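Long-range contacts in MaoC domain protein dehydratase (Chloroflexus aurantiacus, PDB 4E3E), which catalyses the reversible dehydration of beta-methylmalyl-CoA to mesaconyl-CoA in the glyoxylate assimilation cycle: residues A[44-49]-A[60-65]; A[266-271]-A[344-349]. All coordinates share one frame; numbering follows the deposited sequence.

Interaction 1: A[44-49]-A[60-65]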
ATOM      1  N   PHE A  44      -8.531 -16.389  -0.048  1.00 26.24           N
ATOM      2  CA  PHE A  44      -9.835 -16.899  -0.497  1.00 24.60           C
ATOM      3  C   PHE A  44     -10.032 -16.651  -1.977  1.00 25.40           C
ATOM      4  O   PHE A  44      -9.840 -15.530  -2.462  1.00 27.51           O
ATOM      5  CB  PHE A  44     -10.983 -16.326   0.344  1.00 25.10           C
ATOM      6  CG  PHE A  44     -10.998 -16.875   1.741  1.00 28.82           C
ATOM      7  CD1 PHE A  44     -11.570 -18.122   2.000  1.00 26.19           C
ATOM      8  CD2 PHE A  44     -10.351 -16.199   2.779  1.00 29.09           C
ATOM      9  CE1 PHE A  44     -11.543 -18.663   3.282  1.00 27.50           C
ATOM     10  CE2 PHE A  44     -10.324 -16.732   4.063  1.00 27.62           C
ATOM     11  CZ  PHE A  44     -10.920 -17.969   4.318  1.00 25.73           C
ATOM     12  N   ALA A  45     -10.378 -17.710  -2.699  1.00 23.32           N
ATOM     13  CA  ALA A  45     -10.330 -17.664  -4.169  1.00 24.90           C
ATOM     14  C   ALA A  45     -11.340 -16.710  -4.783  1.00 25.38           C
ATOM     15  O   ALA A  45     -11.078 -16.097  -5.836  1.00 24.95           O
ATOM     16  CB  ALA A  45     -10.459 -19.062  -4.770  1.00 26.35           C
ATOM     17  N   LEU A  46     -12.485 -16.578  -4.121  1.00 24.33           N
ATOM     18  CA  LEU A  46     -13.577 -15.706  -4.595  1.00 26.25           C
ATOM     19  C   LEU A  46     -13.106 -14.250  -4.813  1.00 23.56           C
ATOM     20  O   LEU A  46     -13.449 -13.636  -5.816  1.00 23.52           O
ATOM     21  CB  LEU A  46     -14.773 -15.741  -3.613  1.00 23.88           C
ATOM     22  CG  LEU A  46     -16.021 -14.965  -4.061  1.00 25.93           C
ATOM     23  CD1 LEU A  46     -16.524 -15.525  -5.388  1.00 28.62           C
ATOM     24  CD2 LEU A  46     -17.111 -14.978  -2.997  1.00 32.93           C
ATOM     25  N   THR A  47     -12.307 -13.713  -3.881  1.00 24.13           N
ATOM     26  CA  THR A  47     -11.909 -12.315  -3.983  1.00 23.30           C
ATOM     27  C   THR A  47     -10.643 -12.119  -4.843  1.00 23.37           C
ATOM     28  O   THR A  47     -10.415 -11.026  -5.345  1.00 26.86           O
ATOM     29  CB  THR A  47     -11.705 -11.693  -2.604  1.00 24.03           C
ATOM     30  OG1 THR A  47     -10.858 -12.556  -1.855  1.00 28.57           O
ATOM     31  CG2 THR A  47     -13.066 -11.536  -1.852  1.00 25.55           C
ATOM     32  N   SER A  48      -9.844 -13.179  -5.033  1.00 24.96           N
ATOM     33  CA  SER A  48      -8.553 -13.077  -5.753  1.00 25.05           C
ATOM     34  C   SER A  48      -8.641 -13.237  -7.255  1.00 22.79           C
ATOM     35  O   SER A  48      -7.763 -12.772  -7.974  1.00 28.15           O
ATOM     36  CB  SER A  48      -7.546 -14.088  -5.229  1.00 23.68           C
ATOM     37  OG  SER A  48      -7.022 -13.634  -3.992  1.00 41.92           O
ATOM     38  N   SER A  49      -9.690 -13.887  -7.735  1.00 25.34           N
ATOM     39  CA  SER A  49      -9.793 -14.199  -9.145  1.00 25.80           C
ATOM     40  C   SER A  49     -11.155 -13.857  -9.774  1.00 27.26           C
ATOM     41  O   SER A  49     -12.194 -14.404  -9.396  1.00 25.96           O
ATOM     42  CB  SER A  49      -9.443 -15.678  -9.374  1.00 23.31           C
ATOM     43  OG  SER A  49      -9.726 -16.049 -10.724  1.00 25.43           O
ATOM     44  N   ARG A  60     -17.778 -10.221 -11.501  1.00 25.24           N
ATOM     45  CA  ARG A  60     -16.343 -10.198 -11.422  1.00 23.37           C
ATOM     46  C   ARG A  60     -16.063 -10.465  -9.971  1.00 22.40           C
ATOM     47  O   ARG A  60     -16.963 -10.670  -9.234  1.00 25.11           O
ATOM     48  CB  ARG A  60     -15.794  -8.855 -11.843  1.00 26.83           C
ATOM     49  CG  ARG A  60     -16.484  -7.684 -11.197  1.00 29.61           C
ATOM     50  CD  ARG A  60     -16.040  -6.347 -11.744  1.00 41.85           C
ATOM     51  NE  ARG A  60     -14.640  -6.044 -11.519  1.00 39.83           N
ATOM     52  CZ  ARG A  60     -14.034  -4.961 -11.966  1.00 38.44           C
ATOM     53  NH1 ARG A  60     -12.766  -4.753 -11.727  1.00 35.36           N
ATOM     54  NH2 ARG A  60     -14.706  -4.085 -12.670  1.00 36.82           N
ATOM     55  N   ALA A  61     -14.813 -10.490  -9.574  1.00 21.61           N
ATOM     56  CA  ALA A  61     -14.522 -10.779  -8.194  1.00 22.04           C
ATOM     57  C   ALA A  61     -15.145  -9.693  -7.361  1.00 23.35           C
ATOM     58  O   ALA A  61     -14.967  -8.550  -7.624  1.00 26.76           O
ATOM     59  CB  ALA A  61     -13.035 -10.825  -7.971  1.00 23.56           C
ATOM     60  N   PRO A  62     -15.863 -10.077  -6.334  1.00 23.75           N
ATOM     61  CA  PRO A  62     -16.487  -9.098  -5.432  1.00 23.87           C
ATOM     62  C   PRO A  62     -15.478  -8.560  -4.405  1.00 23.88           C
ATOM     63  O   PRO A  62     -14.473  -9.204  -4.151  1.00 25.71           O
ATOM     64  CB  PRO A  62     -17.538  -9.934  -4.705  1.00 25.97           C
ATOM     65  CG  PRO A  62     -16.913 -11.304  -4.643  1.00 26.20           C
ATOM     66  CD  PRO A  62     -16.177 -11.468  -5.951  1.00 23.70           C
ATOM     67  N   ILE A  63     -15.777  -7.395  -3.831  1.00 25.02           N
ATOM     68  CA  ILE A  63     -15.045  -6.853  -2.694  1.00 24.91           C
ATOM     69  C   ILE A  63     -15.189  -7.804  -1.484  1.00 25.00           C
ATOM     70  O   ILE A  63     -16.278  -8.289  -1.206  1.00 26.04           O
ATOM     71  CB  ILE A  63     -15.585  -5.427  -2.332  1.00 25.17           C
ATOM     72  CG1 ILE A  63     -15.535  -4.468  -3.532  1.00 23.47           C
ATOM     73  CG2 ILE A  63     -14.826  -4.821  -1.152  1.00 24.17           C
ATOM     74  CD1 ILE A  63     -14.173  -4.360  -4.207  1.00 23.42           C
ATOM     75  N   ASP A  64     -14.097  -8.061  -0.761  1.00 24.92           N
ATOM     76  CA  ASP A  64     -14.147  -8.840   0.450  1.00 22.29           C
ATOM     77  C   ASP A  64     -15.205  -8.264   1.415  1.00 25.66           C
ATOM     78  O   ASP A  64     -15.214  -7.054   1.690  1.00 25.41           O
ATOM     79  CB  ASP A  64     -12.771  -8.790   1.144  1.00 25.10           C
ATOM     80  CG  ASP A  64     -12.630  -9.827   2.256  1.00 29.79           C
ATOM     81  OD1 ASP A  64     -11.759 -10.716   2.127  1.00 32.22           O
ATOM     82  OD2 ASP A  64     -13.382  -9.751   3.265  1.00 31.06           O
ATOM     83  N   SER A  65     -16.058  -9.135   1.956  1.00 25.33           N
ATOM     84  CA  SER A  65     -17.110  -8.735   2.899  1.00 27.64           C
ATOM     85  C   SER A  65     -16.552  -7.930   4.063  1.00 25.81           C
ATOM     86  O   SER A  65     -17.189  -6.983   4.529  1.00 24.94           O
ATOM     87  CB  SER A  65     -17.847  -9.959   3.457  1.00 32.08           C
ATOM     88  OG  SER A  65     -18.826 -10.407   2.545  1.00 44.36           O
TER
HETATM   89  O   HOH W   1     -11.821  -8.643  -4.615  1.00 35.58           O
HETATM   90  O   HOH W   2     -10.903 -12.777   0.637  1.00 49.08           O
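Leu46 and Thr47, on the short helix 45-48 of this hotdog-fold hydratase, lie against the extended chain that runs through Ala61 and Pro62 into helix 65-80. The side chains of Leu46 and Pro62 cross at about a right angle, with Leu46 CG 3.8 Å from Pro62 CG. Leu46 CG stands anti to the backbone N (chi1 -175°), which sets this branch point against the proline ring; Ala53 and Val98 also touch that ring. Ala61 points its CB at the carbonyl end of the helix, 3.6 Å from Leu46 O, a buried oxygen with no hydrogen-bond partner in the model.

The methyl of Thr47 touches the loop: CG2 lies 3.7 Å from Asp64 CA and 3.6 Å from Pro62 O. No direct hydrogen bond crosses the contact, and two waters join the segments instead. One donates to both Thr47 O and Pro62 O. Residues 62-65 probably form part of the substrate-binding site, and the helix packs against that loop. Asp64 is the N-cap of helix 65-80, its OD2 accepting from Leu66 N, while a second water donates to Thr47 OG1 and, at 2.7 Å, to Asp64 OD1.

Interaction 2: A[266-271]-A[344-349]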
ATOM      1  N   ALA A 266     -10.722 -23.070   3.872  1.00 25.74           N
ATOM      2  CA  ALA A 266     -10.514 -22.518   2.527  1.00 23.75           C
ATOM      3  C   ALA A 266     -11.794 -22.412   1.681  1.00 24.04           C
ATOM      4  O   ALA A 266     -11.934 -21.475   0.897  1.00 24.13           O
ATOM      5  CB  ALA A 266      -9.452 -23.319   1.780  1.00 25.85           C
ATOM      6  N   ASN A 267     -12.726 -23.353   1.837  1.00 23.70           N
ATOM      7  CA  ASN A 267     -13.963 -23.298   1.035  1.00 22.62           C
ATOM      8  C   ASN A 267     -15.064 -22.427   1.639  1.00 24.34           C
ATOM      9  O   ASN A 267     -16.156 -22.313   1.059  1.00 25.70           O
ATOM     10  CB  ASN A 267     -14.468 -24.711   0.681  1.00 27.05           C
ATOM     11  CG  ASN A 267     -13.626 -25.361  -0.404  1.00 28.14           C
ATOM     12  OD1 ASN A 267     -13.179 -26.504  -0.267  1.00 34.52           O
ATOM     13  ND2 ASN A 267     -13.391 -24.626  -1.482  1.00 23.53           N
ATOM     14  N   ALA A 268     -14.776 -21.802   2.794  1.00 25.13           N
ATOM     15  CA  ALA A 268     -15.684 -20.806   3.373  1.00 25.26           C
ATOM     16  C   ALA A 268     -15.548 -19.533   2.544  1.00 25.14           C
ATOM     17  O   ALA A 268     -14.889 -18.568   2.953  1.00 29.36           O
ATOM     18  CB  ALA A 268     -15.364 -20.546   4.839  1.00 24.79           C
ATOM     19  N   LEU A 269     -16.190 -19.537   1.384  1.00 23.13           N
ATOM     20  CA  LEU A 269     -15.869 -18.571   0.335  1.00 27.18           C
ATOM     21  C   LEU A 269     -16.120 -17.116   0.692  1.00 29.50           C
ATOM     22  O   LEU A 269     -15.392 -16.224   0.223  1.00 32.96           O
ATOM     23  CB  LEU A 269     -16.594 -18.924  -0.955  1.00 30.54           C
ATOM     24  CG  LEU A 269     -15.983 -20.133  -1.668  1.00 34.65           C
ATOM     25  CD1 LEU A 269     -16.656 -20.251  -3.016  1.00 32.03           C
ATOM     26  CD2 LEU A 269     -14.445 -20.054  -1.793  1.00 38.23           C
ATOM     27  N   SER A 270     -17.140 -16.875   1.517  1.00 27.12           N
ATOM     28  CA  SER A 270     -17.480 -15.509   1.910  1.00 28.50           C
ATOM     29  C   SER A 270     -18.225 -15.520   3.221  1.00 28.50           C
ATOM     30  O   SER A 270     -18.829 -16.536   3.599  1.00 29.74           O
ATOM     31  CB  SER A 270     -18.335 -14.827   0.842  1.00 27.94           C
ATOM     32  OG  SER A 270     -19.619 -15.431   0.766  1.00 30.43           O
ATOM     33  N   ILE A 271     -18.170 -14.384   3.907  1.00 28.41           N
ATOM     34  CA  ILE A 271     -18.896 -14.176   5.142  1.00 30.43           C
ATOM     35  C   ILE A 271     -20.239 -13.561   4.808  1.00 29.22           C
ATOM     36  O   ILE A 271     -20.305 -12.523   4.127  1.00 31.63           O
ATOM     37  CB  ILE A 271     -18.126 -13.253   6.111  1.00 28.61           C
ATOM     38  CG1 ILE A 271     -16.826 -13.938   6.559  1.00 29.94           C
ATOM     39  CG2 ILE A 271     -19.039 -12.867   7.273  1.00 23.82           C
ATOM     40  CD1 ILE A 271     -15.867 -13.034   7.335  1.00 25.76           C
ATOM     41  N   TYR A 344     -19.659 -15.695  13.461  1.00 23.82           N
ATOM     42  CA  TYR A 344     -20.130 -15.264  12.164  1.00 23.28           C
ATOM     43  C   TYR A 344     -20.582 -16.469  11.373  1.00 25.78           C
ATOM     44  O   TYR A 344     -20.428 -17.617  11.813  1.00 27.66           O
ATOM     45  CB  TYR A 344     -19.026 -14.484  11.409  1.00 23.45           C
ATOM     46  CG  TYR A 344     -17.742 -15.268  11.190  1.00 25.27           C
ATOM     47  CD1 TYR A 344     -16.930 -15.630  12.273  1.00 24.98           C
ATOM     48  CD2 TYR A 344     -17.348 -15.673   9.902  1.00 22.87           C
ATOM     49  CE1 TYR A 344     -15.759 -16.353  12.090  1.00 28.42           C
ATOM     50  CE2 TYR A 344     -16.171 -16.403   9.710  1.00 26.94           C
ATOM     51  CZ  TYR A 344     -15.376 -16.735  10.818  1.00 26.40           C
ATOM     52  OH  TYR A 344     -14.204 -17.458  10.650  1.00 24.36           O
ATOM     53  N   THR A 345     -21.151 -16.203  10.210  1.00 24.72           N
ATOM     54  CA  THR A 345     -21.699 -17.243   9.369  1.00 26.49           C
ATOM     55  C   THR A 345     -21.089 -17.159   7.972  1.00 29.38           C
ATOM     56  O   THR A 345     -21.114 -16.092   7.315  1.00 29.19           O
ATOM     57  CB  THR A 345     -23.225 -17.123   9.287  1.00 26.20           C
ATOM     58  OG1 THR A 345     -23.777 -17.263  10.601  1.00 25.09           O
ATOM     59  CG2 THR A 345     -23.814 -18.205   8.385  1.00 25.14           C
ATOM     60  N   VAL A 346     -20.546 -18.290   7.526  1.00 24.28           N
ATOM     61  CA  VAL A 346     -19.916 -18.376   6.213  1.00 26.20           C
ATOM     62  C   VAL A 346     -20.796 -19.201   5.287  1.00 27.02           C
ATOM     63  O   VAL A 346     -21.629 -20.001   5.739  1.00 27.47           O
ATOM     64  CB  VAL A 346     -18.512 -19.007   6.291  1.00 23.22           C
ATOM     65  CG1 VAL A 346     -17.581 -18.134   7.135  1.00 21.77           C
ATOM     66  CG2 VAL A 346     -18.589 -20.428   6.872  1.00 26.03           C
ATOM     67  N   LEU A 347     -20.631 -18.988   3.992  1.00 25.54           N
ATOM     68  CA  LEU A 347     -21.244 -19.845   2.995  1.00 24.84           C
ATOM     69  C   LEU A 347     -20.157 -20.786   2.478  1.00 25.32           C
ATOM     70  O   LEU A 347     -19.015 -20.356   2.289  1.00 27.73           O
ATOM     71  CB  LEU A 347     -21.825 -19.019   1.840  1.00 25.01           C
ATOM     72  CG  LEU A 347     -22.825 -17.901   2.177  1.00 25.58           C
ATOM     73  CD1 LEU A 347     -23.204 -17.124   0.922  1.00 31.05           C
ATOM     74  CD2 LEU A 347     -24.071 -18.454   2.857  1.00 28.98           C
HETATM   75  N   MSE A 348     -20.508 -22.052   2.247  1.00 28.01           N
HETATM   76  CA  MSE A 348     -19.558 -23.044   1.712  1.00 26.13           C
HETATM   77  C   MSE A 348     -20.246 -23.943   0.705  1.00 29.25           C
HETATM   78  O   MSE A 348     -21.364 -24.393   0.948  1.00 30.08           O
HETATM   79  CB  MSE A 348     -19.004 -23.867   2.876  1.00 24.95           C
HETATM   80  CG  MSE A 348     -18.037 -24.945   2.390  1.00 30.74           C
HETATM   81 SE   MSE A 348     -17.103 -25.828   3.896  1.00 39.35          SE
HETATM   82  CE  MSE A 348     -16.035 -24.398   4.769  1.00 29.41           C
ATOM     83  N   PRO A 349     -19.583 -24.240  -0.434  1.00 29.69           N
ATOM     84  CA  PRO A 349     -20.170 -25.167  -1.395  1.00 29.69           C
ATOM     85  C   PRO A 349     -20.452 -26.526  -0.763  1.00 28.86           C
ATOM     86  O   PRO A 349     -19.712 -26.975   0.134  1.00 29.48           O
ATOM     87  CB  PRO A 349     -19.082 -25.320  -2.453  1.00 29.98           C
ATOM     88  CG  PRO A 349     -18.261 -24.088  -2.330  1.00 29.88           C
ATOM     89  CD  PRO A 349     -18.261 -23.755  -0.877  1.00 29.70           C
TER
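Ser270 and Leu347 are joined where two antiparallel strands, 270-278 and 338-349, run side by side in the long sheet of this hotdog-fold protein. The backbone supplies the polar contacts. Leu347 N donates to Ser270 O at 3.1 Å with an N-H...O angle of 165°, and the donor lies nearly on the line of the carbonyl. One residue earlier, Leu269 N makes a weak, bent bond of 3.1 Å to Leu347 O, Leu269 being the last residue of an inverse gamma turn centred on Ala268. Ala268 CA adds a CA-H...O contact to the same oxygen.

The apolar contacts begin with Ile271 and Val346, a non-hydrogen-bonded pair whose side chains share one face of the sheet. Ile271 and Tyr344 cross at about a right angle, Ile271 CG1 lying 3.8 Å from Tyr344 CD2 in an oblique approach to the ring. The ring's far end is tied to Thr314 through Tyr344 OH. An alanine at Ile271 would probably open a gap beside Tyr344 CD2 and CE2 and leave that side of the ring less firmly packed.

Ala268 CB rests on Val346 CB at 3.8 Å. The selenomethionine Met348 bends at chi3 (-63°), bringing its CE to 3.9 Å from Ala268 CB and 3.5 Å from Ala268 N.

From the N terminus, the chain first makes helix 45-48, passes through helix 50-55 and returns at 60-65, so interaction 1 closes a short loop of ten residues before helix 65-80 begins. Interaction 2 opens much later, after helix 250-265, and closes only when strand 338-349 comes back, beyond strands 288-300 and 307-318. The two loops follow in series, neither nesting nor crossing. In space their centres are about 12 Å apart and they touch: Ser65 OG probably hydrogen-bonds Ile271 O, and Phe44 packs on the backbone of Ala266 and Ala268. Through these touches the start of helix 65-80 and the residue before helix 45-48 meet segment 266-271 of interaction 2.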